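Local coordinates for protein carboxylic ester hydrolase (Aspergillus niger, PDB 7K4O) that hydrolyses ester bonds as a serine esterase of the tannase family, probably releasing gallic acid from tannins, at residues T133-A138 / A358-K363; E145-F150 / Y391-T396; W345-D350 / D369-V374; D72-E77 / G118-G123. One frame throughout, in Å; residues are numbered along the deposited sequence.

Contact 1: T133-A138 / A358-K363; sequences TAMLLA and ALLVDK. With NAG (2-acetamido-2-deoxy-beta-D-glucopyranose), chain E.
Met135, Leu136 and Leu359 make up the close-packed half of this contact, where the loop 133-138 lies against the C-terminal part of helix 351-361. The terminal methyl Leu359 CD1 sits between two neighbours of the loop, 3.9 Å from Met135 CB and 4.0 Å from Leu136 CG. Met135 starts with CG anti to its backbone N (chi1 -166°) and then bends at both following torsions, so its chain runs across Leu359 and Leu360 at roughly a right angle; its CG comes to 4.0 Å from Leu360 CD2. One step on, both methyls of Leu136 press on Lys363 O, with CD1 3.5 Å from that oxygen, and CD2 also reaches Leu359 O, 3.7 Å away and one turn back. No hydrogen bond joins the two segments, so the fit rests on van der Waals packing of side-chain carbons on each other and on backbone carbonyls.

The other side is looser and polar. After Leu136 the loop turns a corner through a classic beta bulge, Leu137 and Ala138 pairing with the single residue Thr141. Ala138 O and Lys363 O lie 3.9 Å apart, two acceptors with no bond between them. Lys363 takes a positive phi (59°) on leaving the helix, and its side chain curls back to give NZ to Leu360 O at 3.2 Å, from above the carbonyl plane, as well as to Glu389 in a salt bridge. Beyond it Asp362 CB touches the sugar, 3.6 Å from NAG O5. Overall this is loop-on-helix packing at the C-terminal part of helix 351-361, its apolar cluster completed by Leu142 of the short strand 141-142.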
loop_
_atom_site.group_PDB
_atom_site.type_symbol
_atom_site.label_atom_id
_atom_site.label_comp_id
_atom_site.label_asym_id
_atom_site.label_seq_id
_atom_site.Cartn_x
_atom_site.Cartn_y
_atom_site.Cartn_z
ATOM N N THR A 133 -12.437 13.853 5.977
ATOM C CA THR A 133 -13.356 15.019 6.016
ATOM C C THR A 133 -14.804 14.588 6.232
ATOM O O THR A 133 -15.583 15.401 6.708
ATOM C CB THR A 133 -13.180 15.905 4.788
ATOM O OG1 THR A 133 -13.804 15.289 3.650
ATOM C CG2 THR A 133 -11.709 16.133 4.525
ATOM N N ALA A 134 -15.151 13.329 6.007
ATOM C CA ALA A 134 -16.520 12.817 6.128
ATOM C C ALA A 134 -16.694 11.909 7.359
ATOM O O ALA A 134 -17.805 11.390 7.528
ATOM C CB ALA A 134 -16.868 12.081 4.837
ATOM N N MET A 135 -15.658 11.697 8.148
ATOM C CA MET A 135 -15.664 10.618 9.161
ATOM C C MET A 135 -16.477 11.014 10.398
ATOM O O MET A 135 -16.919 10.076 11.088
ATOM C CB MET A 135 -14.233 10.244 9.543
ATOM C CG MET A 135 -14.068 8.972 10.303
ATOM S SD MET A 135 -14.622 7.479 9.430
ATOM C CE MET A 135 -13.251 7.329 8.291
ATOM N N LEU A 136 -16.640 12.310 10.697
ATOM C CA LEU A 136 -17.269 12.725 11.971
ATOM C C LEU A 136 -18.569 13.457 11.704
ATOM O O LEU A 136 -18.604 14.419 10.927
ATOM C CB LEU A 136 -16.335 13.606 12.799
ATOM C CG LEU A 136 -15.001 13.014 13.178
ATOM C CD1 LEU A 136 -14.166 14.056 13.911
ATOM C CD2 LEU A 136 -15.112 11.736 13.966
ATOM N N LEU A 137 -19.637 13.021 12.358
ATOM C CA LEU A 137 -20.901 13.782 12.382
ATOM C C LEU A 137 -20.819 14.991 13.333
ATOM O O LEU A 137 -21.544 15.986 13.098
ATOM C CB LEU A 137 -22.060 12.874 12.767
ATOM C CG LEU A 137 -22.385 11.723 11.816
ATOM C CD1 LEU A 137 -23.499 10.865 12.380
ATOM C CD2 LEU A 137 -22.778 12.275 10.431
ATOM N N ALA A 138 -20.023 14.887 14.377
ATOM C CA ALA A 138 -19.810 15.912 15.421
ATOM C C ALA A 138 -18.565 15.479 16.156
ATOM O O ALA A 138 -18.092 14.354 15.981
ATOM C CB ALA A 138 -20.999 16.018 16.370
ATOM N N ALA A 358 -6.497 11.387 16.709
ATOM C CA ALA A 358 -7.483 12.487 16.757
ATOM C C ALA A 358 -8.808 12.060 16.110
ATOM O O ALA A 358 -9.889 12.411 16.620
ATOM C CB ALA A 358 -6.929 13.732 16.120
ATOM N N LEU A 359 -8.765 11.384 14.947
ATOM C CA LEU A 359 -9.962 11.128 14.123
ATOM C C LEU A 359 -10.715 9.873 14.599
ATOM O O LEU A 359 -11.935 9.901 14.612
ATOM C CB LEU A 359 -9.543 10.923 12.667
ATOM C CG LEU A 359 -10.698 10.827 11.680
ATOM C CD1 LEU A 359 -11.434 12.145 11.549
ATOM C CD2 LEU A 359 -10.149 10.303 10.361
ATOM N N LEU A 360 -10.014 8.775 14.847
ATOM C CA LEU A 360 -10.662 7.472 15.006
ATOM C C LEU A 360 -10.577 6.953 16.447
ATOM O O LEU A 360 -11.252 5.995 16.754
ATOM C CB LEU A 360 -10.071 6.497 13.999
ATOM C CG LEU A 360 -10.517 6.744 12.557
ATOM C CD1 LEU A 360 -9.566 6.017 11.626
ATOM C CD2 LEU A 360 -11.942 6.270 12.365
ATOM N N VAL A 361 -9.772 7.560 17.302
ATOM C CA VAL A 361 -9.743 7.206 18.737
ATOM C C VAL A 361 -10.500 8.287 19.510
ATOM O O VAL A 361 -11.565 7.988 20.089
ATOM C CB VAL A 361 -8.307 7.000 19.224
ATOM C CG1 VAL A 361 -8.323 6.690 20.728
ATOM C CG2 VAL A 361 -7.601 5.891 18.444
ATOM N N ASP A 362 -10.044 9.525 19.441
ATOM C CA ASP A 362 -10.684 10.668 20.157
ATOM C C ASP A 362 -11.927 11.153 19.423
ATOM O O ASP A 362 -12.835 11.793 20.034
ATOM C CB ASP A 362 -9.683 11.803 20.315
ATOM C CG ASP A 362 -8.483 11.465 21.202
ATOM O OD1 ASP A 362 -8.489 10.437 21.886
ATOM O OD2 ASP A 362 -7.508 12.241 21.139
ATOM N N LYS A 363 -11.979 10.958 18.103
ATOM C CA LYS A 363 -13.136 11.331 17.265
ATOM C C LYS A 363 -13.434 12.830 17.363
ATOM O O LYS A 363 -14.603 13.241 17.308
ATOM C CB LYS A 363 -14.332 10.451 17.599
ATOM C CG LYS A 363 -14.063 8.958 17.421
ATOM C CD LYS A 363 -15.169 8.095 17.983
ATOM C CE LYS A 363 -14.991 6.594 17.863
ATOM N NZ LYS A 363 -13.830 6.032 18.612
HETATM C C1 NAG E . -10.648 15.246 22.057
HETATM C C2 NAG E . -10.576 16.386 23.129
HETATM C C3 NAG E . -9.597 16.046 24.207
HETATM C C4 NAG E . -10.042 14.705 24.838
HETATM C C5 NAG E . -10.139 13.650 23.745
HETATM C C6 NAG E . -10.751 12.375 24.319
HETATM C C7 NAG E . -11.080 18.586 22.148
HETATM C C8 NAG E . -10.487 19.754 21.428
HETATM N N2 NAG E . -10.232 17.619 22.440
HETATM O O3 NAG E . -9.757 17.162 25.083
HETATM O O4 NAG E . -9.030 14.184 25.712
HETATM O O5 NAG E . -10.991 14.087 22.740
HETATM O O6 NAG E . -12.196 12.442 24.392
HETATM O O7 NAG E . -12.235 18.574 22.482
#

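Contact 2: E145-F150 / Y391-T396; sequences ETLYMF and YSTLQT
In this alpha/beta-hydrolase the contact is a helix-to-loop packing: the early turns of helix 144-169 meet the irregular chain 391-396, part of the long insertion between strands 205-209 and 410-416. The helix itself is regular here, with Met149 N bonded to Glu145 O and Phe150 N to Thr146 O. Leu147 is the first to reach across. With CG anti to its backbone N (chi1 173°), it sends CD1 obliquely against Leu394 CD1 at 3.7 Å, while CD2 lies beside the branch of Thr393, 4.1 Å from Thr393 OG1. Tyr148 follows, starting away from the loop, but its ring swings back so that one face receives a methyl group. Thr393 CG2 stands 3.8 Å from the ring centroid, 17° off the normal, shifted toward the CZ rim: a CH-pi contact. Thr393 can do this because CG2 is anti to its carbonyl carbon, which leaves OG1 in the crowded position between N and C. Phe150 completes the row. Its CD2 meets Leu394 CD2 at 3.9 Å, so Leu394 gives one methyl to Leu147 and the other to Phe150. Arg190 lies against the Phe150 ring in a cation-pi contact and also hydrogen-bonds to Thr396 OG1. That hydroxyl in turn donates to Leu394 O at 2.7 Å, approaching from well above the carbonyl plane.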
loop_
_atom_site.group_PDB
_atom_site.type_symbol
_atom_site.label_atom_id
_atom_site.label_comp_id
_atom_site.label_asym_id
_atom_site.label_seq_id
_atom_site.Cartn_x
_atom_site.Cartn_y
_atom_site.Cartn_z
ATOM N N GLU A 145 -21.422 5.181 8.477
ATOM C CA GLU A 145 -21.567 4.935 7.031
ATOM C C GLU A 145 -20.208 5.225 6.363
ATOM O O GLU A 145 -19.737 4.429 5.506
ATOM C CB GLU A 145 -22.687 5.757 6.404
ATOM C CG GLU A 145 -22.768 5.587 4.896
ATOM C CD GLU A 145 -23.165 4.226 4.363
ATOM O OE1 GLU A 145 -23.151 4.054 3.066
ATOM O OE2 GLU A 145 -23.521 3.338 5.156
ATOM N N THR A 146 -19.580 6.349 6.710
ATOM C CA THR A 146 -18.249 6.690 6.166
ATOM C C THR A 146 -17.253 5.601 6.510
ATOM O O THR A 146 -16.474 5.171 5.632
ATOM C CB THR A 146 -17.741 8.044 6.677
ATOM O OG1 THR A 146 -18.718 9.037 6.390
ATOM C CG2 THR A 146 -16.396 8.383 6.084
ATOM N N LEU A 147 -17.212 5.175 7.776
ATOM C CA LEU A 147 -16.298 4.131 8.228
ATOM C C LEU A 147 -16.474 2.870 7.386
ATOM O O LEU A 147 -15.462 2.347 6.893
ATOM C CB LEU A 147 -16.536 3.823 9.712
ATOM C CG LEU A 147 -15.761 2.654 10.253
ATOM C CD1 LEU A 147 -14.281 2.961 10.296
ATOM C CD2 LEU A 147 -16.201 2.258 11.654
ATOM N N TYR A 148 -17.709 2.402 7.252
ATOM C CA TYR A 148 -17.958 1.125 6.535
ATOM C C TYR A 148 -17.662 1.295 5.029
ATOM O O TYR A 148 -17.099 0.330 4.427
ATOM C CB TYR A 148 -19.380 0.609 6.777
ATOM C CG TYR A 148 -19.448 -0.251 8.014
ATOM C CD1 TYR A 148 -19.453 0.331 9.282
ATOM C CD2 TYR A 148 -19.555 -1.628 7.950
ATOM C CE1 TYR A 148 -19.513 -0.459 10.424
ATOM C CE2 TYR A 148 -19.590 -2.435 9.086
ATOM C CZ TYR A 148 -19.592 -1.835 10.342
ATOM O OH TYR A 148 -19.684 -2.588 11.483
ATOM N N MET A 149 -18.089 2.398 4.425
ATOM C CA MET A 149 -17.798 2.630 2.995
ATOM C C MET A 149 -16.266 2.673 2.756
ATOM O O MET A 149 -15.776 1.991 1.839
ATOM C CB MET A 149 -18.438 3.937 2.567
ATOM C CG MET A 149 -19.933 3.818 2.341
ATOM S SD MET A 149 -20.345 2.747 0.908
ATOM C CE MET A 149 -20.139 3.962 -0.396
ATOM N N PHE A 150 -15.500 3.377 3.580
ATOM C CA PHE A 150 -14.032 3.421 3.445
ATOM C C PHE A 150 -13.433 2.045 3.700
ATOM O O PHE A 150 -12.532 1.597 2.966
ATOM C CB PHE A 150 -13.459 4.457 4.414
ATOM C CG PHE A 150 -11.983 4.736 4.313
ATOM C CD1 PHE A 150 -11.396 5.113 3.115
ATOM C CD2 PHE A 150 -11.175 4.664 5.429
ATOM C CE1 PHE A 150 -10.048 5.417 3.048
ATOM C CE2 PHE A 150 -9.807 4.923 5.354
ATOM C CZ PHE A 150 -9.264 5.351 4.185
ATOM N N TYR A 391 -11.352 -4.311 14.183
ATOM C CA TYR A 391 -11.136 -5.680 13.627
ATOM C C TYR A 391 -11.999 -5.889 12.384
ATOM O O TYR A 391 -11.503 -6.409 11.370
ATOM C CB TYR A 391 -11.532 -6.760 14.651
ATOM C CG TYR A 391 -10.704 -8.018 14.593
ATOM C CD1 TYR A 391 -10.955 -9.015 13.667
ATOM C CD2 TYR A 391 -9.701 -8.221 15.509
ATOM C CE1 TYR A 391 -10.161 -10.158 13.633
ATOM C CE2 TYR A 391 -8.933 -9.367 15.508
ATOM C CZ TYR A 391 -9.113 -10.289 14.513
ATOM O OH TYR A 391 -8.282 -11.384 14.573
ATOM N N SER A 392 -13.284 -5.556 12.483
ATOM C CA SER A 392 -14.332 -5.859 11.472
ATOM C C SER A 392 -14.371 -4.839 10.328
ATOM O O SER A 392 -15.152 -5.063 9.366
ATOM C CB SER A 392 -15.692 -5.970 12.109
ATOM O OG SER A 392 -15.768 -7.080 12.971
ATOM N N THR A 393 -13.647 -3.725 10.401
ATOM C CA THR A 393 -13.776 -2.620 9.414
ATOM C C THR A 393 -12.390 -2.306 8.854
ATOM O O THR A 393 -12.065 -2.718 7.741
ATOM C CB THR A 393 -14.495 -1.371 9.993
ATOM O OG1 THR A 393 -13.827 -1.024 11.222
ATOM C CG2 THR A 393 -15.963 -1.618 10.262
ATOM N N LEU A 394 -11.535 -1.596 9.590
ATOM C CA LEU A 394 -10.279 -1.055 9.013
ATOM C C LEU A 394 -9.104 -2.015 9.199
ATOM O O LEU A 394 -8.137 -1.848 8.455
ATOM C CB LEU A 394 -9.988 0.291 9.681
ATOM C CG LEU A 394 -10.989 1.392 9.362
ATOM C CD1 LEU A 394 -10.622 2.632 10.151
ATOM C CD2 LEU A 394 -10.977 1.690 7.904
ATOM N N GLN A 395 -9.118 -2.930 10.179
ATOM C CA GLN A 395 -7.924 -3.705 10.538
ATOM C C GLN A 395 -7.368 -4.415 9.301
ATOM O O GLN A 395 -6.160 -4.392 9.096
ATOM C CB GLN A 395 -8.163 -4.677 11.697
ATOM C CG GLN A 395 -6.849 -5.208 12.270
ATOM C CD GLN A 395 -6.043 -4.203 13.040
ATOM O OE1 GLN A 395 -6.456 -3.058 13.234
ATOM N NE2 GLN A 395 -4.855 -4.631 13.480
ATOM N N THR A 396 -8.236 -5.070 8.543
ATOM C CA THR A 396 -7.891 -5.689 7.238
ATOM C C THR A 396 -6.776 -6.730 7.384
ATOM O O THR A 396 -5.887 -6.754 6.516
ATOM C CB THR A 396 -7.576 -4.619 6.187
ATOM O OG1 THR A 396 -8.466 -3.522 6.320
ATOM C CG2 THR A 396 -7.687 -5.195 4.794
#

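Contact 3: W345-D350 / D369-V374; sequences WGLDID and DSLDGV
Ile349 and Leu371 carry most of this small surface contact, with Leu347 adding a thinner patch beside them. It brings together the chain just before and just after helix 351-361, beside helix 224-232. Ile349 follows strand 344-346 and precedes helix 351-361; it starts toward the other segment and holds CG1 anti to its carbonyl carbon (chi1 -64°), which sends the long branch outward. Leu371 comes from the segment 369-374 with the same kind of first torsion, CG beside its own N. The two reach for each other tip to tip, Ile349 CG1 lying 4.0 Å from Leu371 CG. Past this point Ile349 CD1 runs on over the backbone, ending 3.8 Å from Ser370 N and 3.9 Å from Asp369 C. Leu347, two residues earlier, makes a looser touch, its CD1 being 4.3 Å from Leu371 CD1. Asn226 of helix 224-232 touches all three aliphatic side chains and hydrogen-bonds to Asp348 O and Asp350 N.

Leu371 lies in two overlapping turns. Ser370 OG accepts from Asp372 N at 2.8 Å in an ST turn, a bond close to straight at 163°. Leu371 O then takes Val374 N at 3.0 Å across a type II beta turn, with Gly373 at its positive-phi position. In 345-350, Asp350 is the N-cap of the following helix, its OD2 accepting from Gly353 N. The hydrogen bonds described here stay within one segment or go to other parts of the protein, while what passes between the two segments is dispersion and burial of aliphatic groups, partly against backbone, with no directional bond to set their relative position.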
loop_
_atom_site.group_PDB
_atom_site.type_symbol
_atom_site.label_atom_id
_atom_site.label_comp_id
_atom_site.label_asym_id
_atom_site.label_seq_id
_atom_site.Cartn_x
_atom_site.Cartn_y
_atom_site.Cartn_z
ATOM N N TRP A 345 16.501 21.872 17.594
ATOM C CA TRP A 345 15.554 20.930 16.945
ATOM C C TRP A 345 14.651 20.342 18.025
ATOM O O TRP A 345 15.139 20.036 19.139
ATOM C CB TRP A 345 16.296 19.850 16.151
ATOM C CG TRP A 345 17.007 20.386 14.954
ATOM C CD1 TRP A 345 18.283 20.868 14.918
ATOM C CD2 TRP A 345 16.474 20.565 13.627
ATOM N NE1 TRP A 345 18.577 21.324 13.661
ATOM C CE2 TRP A 345 17.495 21.142 12.842
ATOM C CE3 TRP A 345 15.243 20.281 13.017
ATOM C CZ2 TRP A 345 17.332 21.413 11.484
ATOM C CZ3 TRP A 345 15.071 20.565 11.681
ATOM C CH2 TRP A 345 16.106 21.133 10.924
ATOM N N GLY A 346 13.371 20.191 17.705
ATOM C CA GLY A 346 12.393 19.709 18.683
ATOM C C GLY A 346 11.326 18.831 18.042
ATOM O O GLY A 346 11.346 18.603 16.799
ATOM N N LEU A 347 10.389 18.409 18.880
ATOM C CA LEU A 347 9.341 17.435 18.489
ATOM C C LEU A 347 8.538 17.979 17.305
ATOM O O LEU A 347 8.100 19.137 17.309
ATOM C CB LEU A 347 8.480 17.184 19.726
ATOM C CG LEU A 347 7.256 16.298 19.531
ATOM C CD1 LEU A 347 7.705 14.898 19.145
ATOM C CD2 LEU A 347 6.447 16.243 20.813
ATOM N N ASP A 348 8.292 17.116 16.320
ATOM C CA ASP A 348 7.385 17.401 15.188
ATOM C C ASP A 348 6.424 16.208 15.055
ATOM O O ASP A 348 6.873 15.167 14.535
ATOM C CB ASP A 348 8.194 17.626 13.914
ATOM C CG ASP A 348 7.352 18.127 12.754
ATOM O OD1 ASP A 348 6.118 18.274 12.921
ATOM O OD2 ASP A 348 7.947 18.372 11.684
ATOM N N ILE A 349 5.212 16.338 15.590
ATOM C CA ILE A 349 4.280 15.179 15.740
ATOM C C ILE A 349 3.933 14.647 14.350
ATOM O O ILE A 349 3.464 15.436 13.514
ATOM C CB ILE A 349 3.026 15.562 16.543
ATOM C CG1 ILE A 349 3.425 15.940 17.968
ATOM C CG2 ILE A 349 2.049 14.390 16.547
ATOM C CD1 ILE A 349 2.340 16.598 18.761
ATOM N N ASP A 350 4.159 13.359 14.138
ATOM C CA ASP A 350 3.852 12.730 12.837
ATOM C C ASP A 350 2.366 12.889 12.491
ATOM O O ASP A 350 1.510 12.503 13.290
ATOM C CB ASP A 350 4.248 11.274 12.876
ATOM C CG ASP A 350 4.076 10.660 11.508
ATOM O OD1 ASP A 350 5.005 10.761 10.721
ATOM O OD2 ASP A 350 2.965 10.184 11.232
ATOM N N ASP A 369 -2.332 17.781 19.026
ATOM C CA ASP A 369 -1.625 19.055 19.380
ATOM C C ASP A 369 -0.456 18.791 20.328
ATOM O O ASP A 369 0.443 19.642 20.434
ATOM C CB ASP A 369 -2.546 20.080 20.056
ATOM C CG ASP A 369 -3.590 20.695 19.132
ATOM O OD1 ASP A 369 -3.422 20.605 17.886
ATOM O OD2 ASP A 369 -4.577 21.258 19.661
ATOM N N SER A 370 -0.464 17.665 21.022
ATOM C CA SER A 370 0.537 17.346 22.056
ATOM C C SER A 370 0.746 15.839 22.138
ATOM O O SER A 370 -0.205 15.064 21.876
ATOM C CB SER A 370 0.070 17.942 23.379
ATOM O OG SER A 370 0.774 17.384 24.449
ATOM N N LEU A 371 1.931 15.434 22.568
ATOM C CA LEU A 371 2.172 14.050 23.046
ATOM C C LEU A 371 2.463 14.043 24.551
ATOM O O LEU A 371 3.088 13.076 25.025
ATOM C CB LEU A 371 3.341 13.453 22.251
ATOM C CG LEU A 371 3.044 13.163 20.776
ATOM C CD1 LEU A 371 4.265 12.537 20.124
ATOM C CD2 LEU A 371 1.816 12.267 20.606
ATOM N N ASP A 372 2.007 15.062 25.289
ATOM C CA ASP A 372 2.288 15.103 26.752
ATOM C C ASP A 372 1.727 13.848 27.390
ATOM O O ASP A 372 0.568 13.524 27.154
ATOM C CB ASP A 372 1.639 16.311 27.426
ATOM C CG ASP A 372 2.309 17.631 27.088
ATOM O OD1 ASP A 372 3.443 17.611 26.531
ATOM O OD2 ASP A 372 1.688 18.668 27.367
ATOM N N GLY A 373 2.531 13.148 28.168
ATOM C CA GLY A 373 2.059 11.959 28.889
ATOM C C GLY A 373 2.038 10.692 28.029
ATOM O O GLY A 373 1.727 9.615 28.589
ATOM N N VAL A 374 2.392 10.774 26.750
ATOM C CA VAL A 374 2.375 9.582 25.848
ATOM C C VAL A 374 3.704 8.831 25.960
ATOM O O VAL A 374 4.736 9.416 25.718
ATOM C CB VAL A 374 2.038 10.000 24.409
ATOM C CG1 VAL A 374 2.066 8.787 23.480
ATOM C CG2 VAL A 374 0.701 10.712 24.337
#

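Contact 4: D72-E77 / G118-G123; sequences DQVLLE and GMTDGG
Two neighbouring antiparallel strands of the central sheet, 74-81 and 115-120, pair here and then part at a turn. Glu77 and Met119 are a hydrogen-bonded pair: Glu77 N gives to Met119 O at 3.0 Å, in the carbonyl plane, and Met119 N returns a bond to Glu77 O at 2.9 Å. Their side chains run side by side on one face, Met119 CE resting 3.7 Å from Glu77 CD, while Glu77 OE1 is hydrogen-bonded to Trp79 NE1. Leu76 and Thr120, the adjoining non-hydrogen-bonded pair, point to the other face, toward helix 144-169, with Leu76 CD2 3.6 Å from Thr120 OG1. The sheet is the mixed core of the alpha/beta-hydrolase fold, and this pair belongs to its antiparallel side. Beyond the Leu76-Thr120 pair Asp121 N still donates to Leu75 O, but Leu75 N is met by a side chain in place of a backbone carbonyl. With CG in the crowded position between N and C (chi1 88°), Asp121 lets OD1 accept Leu75 N at 2.9 Å, almost straight at 174°. The same OD1 takes Gly123 N at 2.8 Å, an Asx turn, and both donors approach from above the carboxylate plane. Thr120 OG1 forms an overlapping ST turn with Gly122 N. Asp121 OD2 accepts from Gly126 N and from water 1, which also donates to Gln73 O at 2.7 Å.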
loop_
_atom_site.group_PDB
_atom_site.type_symbol
_atom_site.label_atom_id
_atom_site.label_comp_id
_atom_site.label_asym_id
_atom_site.label_seq_id
_atom_site.Cartn_x
_atom_site.Cartn_y
_atom_site.Cartn_z
ATOM N N ASP A 72 -27.554 10.898 1.226
ATOM C CA ASP A 72 -26.466 10.024 0.725
ATOM C C ASP A 72 -26.299 10.196 -0.802
ATOM O O ASP A 72 -27.322 10.235 -1.542
ATOM C CB ASP A 72 -26.775 8.581 1.063
ATOM C CG ASP A 72 -25.600 7.653 0.867
ATOM O OD1 ASP A 72 -24.577 7.833 1.554
ATOM O OD2 ASP A 72 -25.722 6.771 -0.036
ATOM N N GLN A 73 -25.055 10.208 -1.263
ATOM C CA GLN A 73 -24.729 10.148 -2.699
ATOM C C GLN A 73 -23.304 9.612 -2.870
ATOM O O GLN A 73 -22.347 10.093 -2.216
ATOM C CB GLN A 73 -24.837 11.524 -3.352
ATOM C CG GLN A 73 -24.699 11.447 -4.866
ATOM C CD GLN A 73 -24.995 12.763 -5.549
ATOM O OE1 GLN A 73 -26.069 12.936 -6.119
ATOM N NE2 GLN A 73 -24.062 13.689 -5.488
ATOM N N VAL A 74 -23.164 8.651 -3.765
ATOM C CA VAL A 74 -21.874 8.064 -4.142
ATOM C C VAL A 74 -21.677 8.349 -5.644
ATOM O O VAL A 74 -22.627 8.201 -6.416
ATOM C CB VAL A 74 -21.858 6.559 -3.859
ATOM C CG1 VAL A 74 -20.494 5.987 -4.174
ATOM C CG2 VAL A 74 -22.264 6.229 -2.411
ATOM N N LEU A 75 -20.499 8.768 -6.022
ATOM C CA LEU A 75 -20.129 8.957 -7.439
ATOM C C LEU A 75 -19.160 7.824 -7.830
ATOM O O LEU A 75 -18.177 7.552 -7.153
ATOM C CB LEU A 75 -19.446 10.303 -7.651
ATOM C CG LEU A 75 -20.275 11.488 -7.200
ATOM C CD1 LEU A 75 -19.511 12.769 -7.363
ATOM C CD2 LEU A 75 -21.593 11.546 -7.934
ATOM N N LEU A 76 -19.374 7.292 -9.027
ATOM C CA LEU A 76 -18.409 6.400 -9.668
ATOM C C LEU A 76 -17.886 7.064 -10.938
ATOM O O LEU A 76 -18.628 7.804 -11.612
ATOM C CB LEU A 76 -19.077 5.067 -10.018
ATOM C CG LEU A 76 -19.679 4.272 -8.868
ATOM C CD1 LEU A 76 -20.177 2.940 -9.380
ATOM C CD2 LEU A 76 -18.678 4.067 -7.735
ATOM N N GLU A 77 -16.645 6.780 -11.238
ATOM C CA GLU A 77 -16.040 7.193 -12.517
ATOM C C GLU A 77 -15.447 5.933 -13.135
ATOM O O GLU A 77 -14.646 5.271 -12.489
ATOM C CB GLU A 77 -14.979 8.286 -12.354
ATOM C CG GLU A 77 -14.329 8.699 -13.687
ATOM C CD GLU A 77 -13.592 10.039 -13.621
ATOM O OE1 GLU A 77 -12.517 10.174 -14.210
ATOM O OE2 GLU A 77 -14.072 10.919 -12.836
ATOM N N GLY A 118 -12.406 1.398 -13.071
ATOM C CA GLY A 118 -13.291 2.174 -12.195
ATOM C C GLY A 118 -12.666 2.674 -10.914
ATOM O O GLY A 118 -11.722 2.085 -10.368
ATOM N N MET A 119 -13.258 3.761 -10.424
ATOM C CA MET A 119 -12.969 4.273 -9.075
ATOM C C MET A 119 -14.244 4.837 -8.464
ATOM O O MET A 119 -15.227 5.128 -9.166
ATOM C CB MET A 119 -11.884 5.349 -9.139
ATOM C CG MET A 119 -12.341 6.623 -9.803
ATOM S SD MET A 119 -10.832 7.705 -9.932
ATOM C CE MET A 119 -11.613 9.164 -10.561
ATOM N N THR A 120 -14.201 5.020 -7.152
ATOM C CA THR A 120 -15.337 5.554 -6.394
ATOM C C THR A 120 -14.906 6.798 -5.607
ATOM O O THR A 120 -13.731 6.961 -5.251
ATOM C CB THR A 120 -15.875 4.484 -5.429
ATOM O OG1 THR A 120 -16.981 4.997 -4.683
ATOM C CG2 THR A 120 -14.844 3.923 -4.492
ATOM N N ASP A 121 -15.888 7.612 -5.291
ATOM C CA ASP A 121 -15.679 8.700 -4.312
ATOM C C ASP A 121 -16.073 8.258 -2.906
ATOM O O ASP A 121 -15.962 9.072 -2.007
ATOM C CB ASP A 121 -16.383 9.994 -4.690
ATOM C CG ASP A 121 -17.802 10.157 -4.231
ATOM O OD1 ASP A 121 -18.500 9.146 -3.954
ATOM O OD2 ASP A 121 -18.245 11.355 -4.190
ATOM N N GLY A 122 -16.584 7.035 -2.731
ATOM C CA GLY A 122 -16.849 6.528 -1.377
ATOM C C GLY A 122 -18.056 7.117 -0.703
ATOM O O GLY A 122 -18.325 6.728 0.477
ATOM N N GLY A 123 -18.796 7.996 -1.364
ATOM C CA GLY A 123 -19.879 8.772 -0.737
ATOM C C GLY A 123 -19.374 10.019 -0.030
ATOM O O GLY A 123 -20.176 10.622 0.709
HETATM O O HOH W 1 -20.479 11.872 -2.997
HETATM O O HOH W 2 -23.037 10.611 0.894
#

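In the fold
From the N terminus, contact 4 closes first, pairing two strands of the central sheet before any other contact opens. Contact 1 then opens at 133-138 and contact 2 at 145-150, at the start of helix 144-169. Both reach into the long insertion between strands 205-209 and 410-416, and they cross, since contact 1 closes at 358-363 before contact 2 does at 391-396. Contact 3 is local: it crosses contact 1 and lies wholly within the span of contact 2, joining the chain before helix 351-361 to the chain after it. Contacts 1 and 2 touch through Ala134 and Thr146 and through Leu360 and Leu394. Met149 packs on Val74 and Gly122, linking contact 2 to contact 4.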